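Local coordinates for hydrazine synthase alpha subunit (PDB 5C2V), which catalyses, within the hydrazine synthase complex, the condensation of hydroxylamine with ammonia to give hydrazine, and carries two c-type hemes, at residues D[286-291]-D[337-342]; D[236-241]-D[395-400]. All blocks are in the same frame, centred on the assembly; numbering follows the deposited sequence.

Contact 1: residues D[286-291]-D[337-342]; sequences RSQAKI and YRSPYP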
ATOM      1  N   ARG D 286      12.418  -8.830   8.959  1.00 61.95           N
ATOM      2  CA  ARG D 286      12.159  -9.523  10.216  1.00 67.90           C
ATOM      3  C   ARG D 286      13.227 -10.582  10.444  1.00 58.15           C
ATOM      4  O   ARG D 286      13.285 -11.575   9.719  1.00 59.05           O
ATOM      5  CB  ARG D 286      10.763 -10.150  10.208  1.00 61.79           C
ATOM      6  CG  ARG D 286       9.671  -9.210   9.714  1.00 55.42           C
ATOM      7  CD  ARG D 286       8.307  -9.882   9.707  1.00 62.42           C
ATOM      8  NE  ARG D 286       7.389  -9.231   8.776  1.00 64.00           N
ATOM      9  CZ  ARG D 286       6.520  -8.286   9.118  1.00 68.51           C
ATOM     10  NH1 ARG D 286       6.442  -7.876  10.376  1.00 63.77           N
ATOM     11  NH2 ARG D 286       5.726  -7.752   8.200  1.00 62.58           N
ATOM     12  N   SER D 287      14.075 -10.378  11.449  1.00 59.61           N
ATOM     13  CA  SER D 287      15.192 -11.298  11.661  1.00 49.69           C
ATOM     14  C   SER D 287      15.460 -11.579  13.134  1.00 52.91           C
ATOM     15  O   SER D 287      14.937 -10.893  14.009  1.00 44.16           O
ATOM     16  CB  SER D 287      16.461 -10.750  11.006  1.00 41.89           C
ATOM     17  OG  SER D 287      16.920  -9.587  11.672  1.00 54.31           O
ATOM     18  N   GLN D 288      16.276 -12.602  13.388  1.00 53.30           N
ATOM     19  CA  GLN D 288      16.717 -12.951  14.738  1.00 42.39           C
ATOM     20  C   GLN D 288      15.536 -13.226  15.663  1.00 47.78           C
ATOM     21  O   GLN D 288      15.503 -12.766  16.804  1.00 53.79           O
ATOM     22  CB  GLN D 288      17.601 -11.837  15.306  1.00 45.61           C
ATOM     23  CG  GLN D 288      18.822 -11.533  14.447  1.00 52.13           C
ATOM     24  CD  GLN D 288      19.453 -10.192  14.767  1.00 71.23           C
ATOM     25  OE1 GLN D 288      19.174  -9.594  15.804  1.00 69.27           O
ATOM     26  NE2 GLN D 288      20.309  -9.712  13.872  1.00 77.76           N
ATOM     27  N   ALA D 289      14.571 -13.988  15.158  1.00 47.37           N
ATOM     28  CA  ALA D 289      13.348 -14.280  15.897  1.00 49.59           C
ATOM     29  C   ALA D 289      13.561 -15.354  16.959  1.00 69.10           C
ATOM     30  O   ALA D 289      14.122 -16.416  16.685  1.00 44.09           O
ATOM     31  CB  ALA D 289      12.246 -14.704  14.938  1.00 46.03           C
ATOM     32  N   LYS D 290      13.112 -15.063  18.176  1.00 60.58           N
ATOM     33  CA  LYS D 290      13.141 -16.025  19.270  1.00 49.42           C
ATOM     34  C   LYS D 290      11.813 -15.984  20.019  1.00 62.02           C
ATOM     35  O   LYS D 290      11.018 -15.063  19.830  1.00 69.13           O
ATOM     36  CB  LYS D 290      14.309 -15.741  20.218  1.00 47.18           C
ATOM     37  CG  LYS D 290      15.676 -15.826  19.553  1.00 49.25           C
ATOM     38  CD  LYS D 290      16.804 -15.689  20.560  1.00 58.36           C
ATOM     39  CE  LYS D 290      18.148 -15.556  19.861  1.00 61.15           C
ATOM     40  NZ  LYS D 290      18.423 -16.705  18.955  1.00 41.38           N
ATOM     41  N   ILE D 291      11.568 -16.981  20.864  1.00 66.88           N
ATOM     42  CA  ILE D 291      10.282 -17.098  21.544  1.00 60.96           C
ATOM     43  C   ILE D 291      10.421 -17.067  23.066  1.00 60.37           C
ATOM     44  O   ILE D 291      11.271 -17.753  23.634  1.00 67.51           O
ATOM     45  CB  ILE D 291       9.554 -18.393  21.129  1.00 44.25           C
ATOM     46  CG1 ILE D 291       9.525 -18.517  19.604  1.00 62.12           C
ATOM     47  CG2 ILE D 291       8.145 -18.424  21.701  1.00 53.97           C
ATOM     48  CD1 ILE D 291       8.800 -19.742  19.100  1.00 52.53           C
ATOM     49  N   TYR D 337      18.117  -1.584  18.198  1.00 64.67           N
ATOM     50  CA  TYR D 337      18.153  -2.867  18.894  1.00 58.87           C
ATOM     51  C   TYR D 337      18.509  -4.012  17.953  1.00 62.33           C
ATOM     52  O   TYR D 337      18.187  -3.980  16.765  1.00 65.07           O
ATOM     53  CB  TYR D 337      16.805  -3.154  19.558  1.00 47.68           C
ATOM     54  CG  TYR D 337      16.476  -2.258  20.731  1.00 66.04           C
ATOM     55  CD1 TYR D 337      16.011  -0.964  20.534  1.00 67.72           C
ATOM     56  CD2 TYR D 337      16.615  -2.713  22.035  1.00 55.10           C
ATOM     57  CE1 TYR D 337      15.705  -0.145  21.605  1.00 68.13           C
ATOM     58  CE2 TYR D 337      16.312  -1.901  23.111  1.00 63.95           C
ATOM     59  CZ  TYR D 337      15.855  -0.619  22.890  1.00 73.70           C
ATOM     60  OH  TYR D 337      15.552   0.193  23.958  1.00 75.19           O
ATOM     61  N   ARG D 338      19.176  -5.026  18.497  1.00 60.87           N
ATOM     62  CA  ARG D 338      19.501  -6.231  17.747  1.00 56.48           C
ATOM     63  C   ARG D 338      19.742  -7.407  18.693  1.00 63.90           C
ATOM     64  O   ARG D 338      20.036  -7.217  19.877  1.00 63.02           O
ATOM     65  CB  ARG D 338      20.731  -6.000  16.862  1.00 49.89           C
ATOM     66  CG  ARG D 338      22.026  -5.845  17.640  1.00 65.57           C
ATOM     67  CD  ARG D 338      23.162  -5.313  16.783  1.00 61.42           C
ATOM     68  NE  ARG D 338      23.525  -6.218  15.698  1.00 55.15           N
ATOM     69  CZ  ARG D 338      24.572  -6.036  14.898  1.00 60.98           C
ATOM     70  NH1 ARG D 338      25.362  -4.984  15.067  1.00 57.20           N
ATOM     71  NH2 ARG D 338      24.832  -6.907  13.932  1.00 74.77           N
ATOM     72  N   SER D 339      19.606  -8.615  18.152  1.00 66.79           N
ATOM     73  CA  SER D 339      19.903  -9.858  18.866  1.00 62.85           C
ATOM     74  C   SER D 339      19.252  -9.983  20.246  1.00 65.28           C
ATOM     75  O   SER D 339      19.952 -10.017  21.258  1.00 74.53           O
ATOM     76  CB  SER D 339      21.418 -10.012  19.009  1.00 69.75           C
ATOM     77  OG  SER D 339      22.065  -9.873  17.755  1.00 85.04           O
ATOM     78  N   PRO D 340      17.912 -10.052  20.293  1.00 70.48           N
ATOM     79  CA  PRO D 340      17.238 -10.249  21.582  1.00 71.65           C
ATOM     80  C   PRO D 340      17.342 -11.696  22.061  1.00 73.35           C
ATOM     81  O   PRO D 340      17.294 -12.609  21.237  1.00 54.70           O
ATOM     82  CB  PRO D 340      15.789  -9.874  21.273  1.00 66.06           C
ATOM     83  CG  PRO D 340      15.622 -10.239  19.836  1.00 66.01           C
ATOM     84  CD  PRO D 340      16.953  -9.979  19.175  1.00 62.83           C
ATOM     85  N   TYR D 341      17.486 -11.905  23.367  1.00 81.15           N
ATOM     86  CA  TYR D 341      17.572 -13.259  23.907  1.00 78.27           C
ATOM     87  C   TYR D 341      16.714 -13.468  25.154  1.00 60.73           C
ATOM     88  O   TYR D 341      17.162 -13.202  26.269  1.00 66.43           O
ATOM     89  CB  TYR D 341      19.021 -13.627  24.219  1.00 70.19           C
ATOM     90  CG  TYR D 341      19.253 -15.118  24.163  1.00 68.01           C
ATOM     91  CD1 TYR D 341      18.969 -15.925  25.256  1.00 71.73           C
ATOM     92  CD2 TYR D 341      19.730 -15.721  23.009  1.00 65.28           C
ATOM     93  CE1 TYR D 341      19.167 -17.289  25.205  1.00 56.68           C
ATOM     94  CE2 TYR D 341      19.931 -17.084  22.947  1.00 63.21           C
ATOM     95  CZ  TYR D 341      19.648 -17.862  24.048  1.00 71.86           C
ATOM     96  OH  TYR D 341      19.849 -19.218  23.988  1.00 75.39           O
ATOM     97  N   PRO D 342      15.470 -13.937  24.967  1.00 62.36           N
ATOM     98  CA  PRO D 342      14.558 -14.204  26.086  1.00 66.78           C
ATOM     99  C   PRO D 342      15.088 -15.280  27.034  1.00 73.65           C
ATOM    100  O   PRO D 342      15.747 -16.223  26.594  1.00 48.60           O
ATOM    101  CB  PRO D 342      13.273 -14.683  25.396  1.00 67.59           C
ATOM    102  CG  PRO D 342      13.424 -14.310  23.952  1.00 66.53           C
ATOM    103  CD  PRO D 342      14.889 -14.339  23.675  1.00 60.07           C
TER
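Q288 reaches over to S339 and accepts its backbone N-H on OE1, with S339 N to Q288 OE1 at 2.6 Å and an N-H...O angle of 147°. The donor lies 22° from the plane of the amide carbonyl. S339 OG adds a weak bond to Q288 OE1 at 3.5 Å, so this oxygen serves both groups of one residue. Further along, K290 lays its aliphatic chain across the other strand. K290 CD sits 3.2 Å from the carbonyl O of P340. K290 CB packs 3.8 Å from CD of P342. K290 CE meets CD2 of Y341 at 3.5 Å, approaching the ring obliquely. A bend at chi4 turns NZ out of the line of the otherwise extended chain, and K290 makes a cation-pi contact with W232. In the second shell, D230 accepts the N-H of Q288, R338 forms a salt bridge with D44, and the Y341 hydroxyl bonds to K391. Strands 285-291 and 336-342 each begin a four-stranded antiparallel sheet; residues 289-291 run nearly parallel to 337-342 (11°), consistent with the inner strands of adjacent propeller blades. Strands 297-303 and 348-353 pair with them within their respective sheets.

Contact 2: residues D[236-241]-D[395-400]; sequences DGNILF and RWINTF
The carboxamide of N238 meets I397 through OD1, which lies 4.3 Å from I397 CG1, while its nitrogen is turned to its own segment. N238 ND2 donates to D236 OD1 at 2.6 Å; the acceptor lies in the plane of the amide, but the amide nitrogen sits above the carboxylate, 46° out of its plane. T234 OG1 also bonds to this OD1, which ties the carboxylate into the turn. Of the other flat groups, the backbone carbonyls of D236 and G237 both present their oxygens to the other segment. D236 O sits 4.0 Å from CD of R395, whose chain is extended from CG to NE, and G237 O sits 3.8 Å from CG1 of I397. With CG1 beside the backbone N (chi1 -47°), I397 points this branch at the turn. G237 has no side chain; a CB here would point toward 395-400 and clash with R395 O. G237 CA comes to 3.3 Å from R395 O in a CA-H...O contact. No conventional hydrogen bond joins the two segments directly. G237 O and R395 O, both acceptors, stand 3.5 Å apart, and the hydroxyl of Y131 bridges the segments, bonded to G237 O and I397 N and weakly to R395 O. The guanidinium of R395 continues outward to the backbone O of T16 and to A54 O of the neighbouring gamma subunit, so the loop 395-400 links the turn to the subunit interface. The contact is buried packing between a turn of a four-stranded sheet, consistent with a propeller blade, and a loop: residues 236-238 belong to the turn joining antiparallel strands 228-233 and 239-245, and segment 395-400 lies in the loop between strands 381-387 and 401-403, with Y131 from strand 124-131 wedged between them.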
ATOM      1  N   ASP D 236       7.023 -26.628  20.191  1.00 57.59           N
ATOM      2  CA  ASP D 236       6.525 -27.948  19.807  1.00 57.28           C
ATOM      3  C   ASP D 236       7.553 -28.766  19.016  1.00 49.09           C
ATOM      4  O   ASP D 236       7.241 -29.850  18.527  1.00 71.93           O
ATOM      5  CB  ASP D 236       5.222 -27.826  19.010  1.00 75.52           C
ATOM      6  CG  ASP D 236       5.239 -26.678  18.025  1.00 60.67           C
ATOM      7  OD1 ASP D 236       6.201 -26.576  17.234  1.00 55.28           O
ATOM      8  OD2 ASP D 236       4.281 -25.878  18.042  1.00 66.33           O
ATOM      9  N   GLY D 237       8.773 -28.247  18.895  1.00 55.34           N
ATOM     10  CA  GLY D 237       9.851 -28.995  18.270  1.00 50.30           C
ATOM     11  C   GLY D 237      10.066 -28.847  16.773  1.00 64.57           C
ATOM     12  O   GLY D 237      10.521 -29.784  16.115  1.00 38.89           O
ATOM     13  N   ASN D 238       9.731 -27.683  16.225  1.00 69.92           N
ATOM     14  CA  ASN D 238      10.042 -27.388  14.829  1.00 63.39           C
ATOM     15  C   ASN D 238      11.058 -26.252  14.703  1.00 68.45           C
ATOM     16  O   ASN D 238      11.499 -25.689  15.706  1.00 57.23           O
ATOM     17  CB  ASN D 238       8.768 -27.046  14.058  1.00 64.00           C
ATOM     18  CG  ASN D 238       7.722 -28.137  14.156  1.00 61.75           C
ATOM     19  OD1 ASN D 238       7.682 -29.050  13.329  1.00 48.71           O
ATOM     20  ND2 ASN D 238       6.869 -28.052  15.170  1.00 50.73           N
ATOM     21  N   ILE D 239      11.424 -25.920  13.468  1.00 51.78           N
ATOM     22  CA  ILE D 239      12.431 -24.893  13.213  1.00 61.14           C
ATOM     23  C   ILE D 239      11.804 -23.557  12.818  1.00 62.57           C
ATOM     24  O   ILE D 239      11.138 -23.454  11.787  1.00 53.99           O
ATOM     25  CB  ILE D 239      13.409 -25.327  12.103  1.00 60.95           C
ATOM     26  CG1 ILE D 239      13.986 -26.712  12.408  1.00 69.11           C
ATOM     27  CG2 ILE D 239      14.522 -24.301  11.939  1.00 55.70           C
ATOM     28  CD1 ILE D 239      14.771 -26.779  13.700  1.00 64.05           C
ATOM     29  N   LEU D 240      12.029 -22.543  13.647  1.00 55.40           N
ATOM     30  CA  LEU D 240      11.527 -21.195  13.399  1.00 62.67           C
ATOM     31  C   LEU D 240      12.589 -20.344  12.713  1.00 73.82           C
ATOM     32  O   LEU D 240      13.725 -20.274  13.180  1.00 76.54           O
ATOM     33  CB  LEU D 240      11.098 -20.539  14.713  1.00 46.09           C
ATOM     34  CG  LEU D 240      10.613 -19.088  14.660  1.00 47.36           C
ATOM     35  CD1 LEU D 240       9.162 -19.014  14.215  1.00 37.88           C
ATOM     36  CD2 LEU D 240      10.804 -18.409  16.008  1.00 37.37           C
ATOM     37  N   PHE D 241      12.225 -19.693  11.611  1.00 52.50           N
ATOM     38  CA  PHE D 241      13.198 -18.892  10.873  1.00 58.60           C
ATOM     39  C   PHE D 241      12.571 -17.799  10.011  1.00 58.66           C
ATOM     40  O   PHE D 241      11.349 -17.654   9.947  1.00 54.92           O
ATOM     41  CB  PHE D 241      14.067 -19.800   9.996  1.00 56.26           C
ATOM     42  CG  PHE D 241      13.300 -20.546   8.938  1.00 53.57           C
ATOM     43  CD1 PHE D 241      12.606 -21.704   9.250  1.00 54.65           C
ATOM     44  CD2 PHE D 241      13.289 -20.099   7.626  1.00 47.05           C
ATOM     45  CE1 PHE D 241      11.905 -22.394   8.279  1.00 44.43           C
ATOM     46  CE2 PHE D 241      12.591 -20.787   6.649  1.00 52.62           C
ATOM     47  CZ  PHE D 241      11.899 -21.936   6.977  1.00 38.28           C
ATOM     48  N   ARG D 395      10.801 -31.519  21.366  1.00 58.52           N
ATOM     49  CA  ARG D 395      10.459 -32.806  20.777  1.00 44.93           C
ATOM     50  C   ARG D 395      11.113 -32.971  19.410  1.00 56.75           C
ATOM     51  O   ARG D 395      11.250 -32.002  18.663  1.00 73.18           O
ATOM     52  CB  ARG D 395       8.940 -32.936  20.657  1.00 53.23           C
ATOM     53  CG  ARG D 395       8.208 -32.555  21.931  1.00 67.15           C
ATOM     54  CD  ARG D 395       6.756 -32.201  21.672  1.00 36.12           C
ATOM     55  NE  ARG D 395       6.115 -31.685  22.879  1.00 37.48           N
ATOM     56  CZ  ARG D 395       4.845 -31.902  23.203  1.00 45.88           C
ATOM     57  NH1 ARG D 395       4.070 -32.624  22.406  1.00 46.92           N
ATOM     58  NH2 ARG D 395       4.350 -31.395  24.323  1.00 42.91           N
ATOM     59  N   TRP D 396      11.528 -34.191  19.086  1.00 45.26           N
ATOM     60  CA  TRP D 396      12.078 -34.455  17.763  1.00 55.73           C
ATOM     61  C   TRP D 396      11.064 -35.214  16.913  1.00 56.18           C
ATOM     62  O   TRP D 396      10.558 -36.265  17.309  1.00 66.34           O
ATOM     63  CB  TRP D 396      13.407 -35.216  17.853  1.00 55.03           C
ATOM     64  CG  TRP D 396      13.316 -36.622  18.363  1.00 67.87           C
ATOM     65  CD1 TRP D 396      13.274 -37.020  19.668  1.00 58.67           C
ATOM     66  CD2 TRP D 396      13.285 -37.820  17.577  1.00 58.94           C
ATOM     67  NE1 TRP D 396      13.206 -38.390  19.742  1.00 68.59           N
ATOM     68  CE2 TRP D 396      13.212 -38.905  18.472  1.00 64.91           C
ATOM     69  CE3 TRP D 396      13.306 -38.079  16.203  1.00 58.46           C
ATOM     70  CZ2 TRP D 396      13.159 -40.229  18.037  1.00 65.69           C
ATOM     71  CZ3 TRP D 396      13.253 -39.393  15.774  1.00 65.30           C
ATOM     72  CH2 TRP D 396      13.182 -40.451  16.688  1.00 57.70           C
ATOM     73  N   ILE D 397      10.762 -34.655  15.747  1.00 58.76           N
ATOM     74  CA  ILE D 397       9.727 -35.186  14.869  1.00 58.57           C
ATOM     75  C   ILE D 397      10.293 -36.243  13.924  1.00 46.29           C
ATOM     76  O   ILE D 397      11.422 -36.123  13.449  1.00 59.94           O
ATOM     77  CB  ILE D 397       9.066 -34.057  14.049  1.00 54.08           C
ATOM     78  CG1 ILE D 397       8.710 -32.877  14.957  1.00 50.41           C
ATOM     79  CG2 ILE D 397       7.828 -34.564  13.322  1.00 52.82           C
ATOM     80  CD1 ILE D 397       7.754 -33.231  16.078  1.00 50.53           C
ATOM     81  N   ASN D 398       9.503 -37.281  13.663  1.00 35.80           N
ATOM     82  CA  ASN D 398       9.910 -38.359  12.771  1.00 52.85           C
ATOM     83  C   ASN D 398      10.107 -37.894  11.331  1.00 41.76           C
ATOM     84  O   ASN D 398       9.233 -37.248  10.753  1.00 84.49           O
ATOM     85  CB  ASN D 398       8.879 -39.490  12.807  1.00 62.11           C
ATOM     86  CG  ASN D 398       8.799 -40.164  14.162  1.00 63.37           C
ATOM     87  OD1 ASN D 398       9.538 -41.106  14.444  1.00 61.33           O
ATOM     88  ND2 ASN D 398       7.896 -39.684  15.010  1.00 47.07           N
ATOM     89  N   THR D 399      11.259 -38.227  10.758  1.00 43.81           N
ATOM     90  CA  THR D 399      11.559 -37.871   9.377  1.00 49.11           C
ATOM     91  C   THR D 399      11.382 -39.059   8.435  1.00 47.15           C
ATOM     92  O   THR D 399      11.849 -40.164   8.707  1.00 65.71           O
ATOM     93  CB  THR D 399      12.992 -37.326   9.229  1.00 61.92           C
ATOM     94  OG1 THR D 399      13.340 -37.273   7.839  1.00 62.37           O
ATOM     95  CG2 THR D 399      13.986 -38.219   9.958  1.00 55.12           C
ATOM     96  N   PHE D 400      10.678 -38.823   7.334  1.00 54.78           N
ATOM     97  CA  PHE D 400      10.460 -39.853   6.327  1.00 45.29           C
ATOM     98  C   PHE D 400      11.441 -39.755   5.159  1.00 36.02           C
ATOM     99  O   PHE D 400      11.291 -40.450   4.155  1.00 41.37           O
ATOM    100  CB  PHE D 400       9.013 -39.809   5.841  1.00 43.74           C
ATOM    101  CG  PHE D 400       8.040 -40.392   6.826  1.00 51.55           C
ATOM    102  CD1 PHE D 400       7.544 -39.629   7.872  1.00 48.90           C
ATOM    103  CD2 PHE D 400       7.653 -41.718   6.728  1.00 57.99           C
ATOM    104  CE1 PHE D 400       6.661 -40.174   8.787  1.00 52.72           C
ATOM    105  CE2 PHE D 400       6.772 -42.268   7.639  1.00 43.16           C
ATOM    106  CZ  PHE D 400       6.275 -41.496   8.670  1.00 49.02           C
TER

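Along the chain, both segments of contact 1 fall between those of contact 2, and the two centres lie 20 Å apart. They meet directly through L240, whose CD2 packs 3.8 Å from CG1 of I291 and 3.9 Å from the backbone O of A289, joining the sheet that contains strand 239-245 to the one that starts with 285-291. Neither contact lies at a heme or at the zinc site. In contact 1, the side chain of R338 is about 10 Å from a bound calcium ion and makes a cation-pi contact with F358, a residue of that site. In contact 2, the side chain of I397 is about 5 Å from a bound magnesium ion.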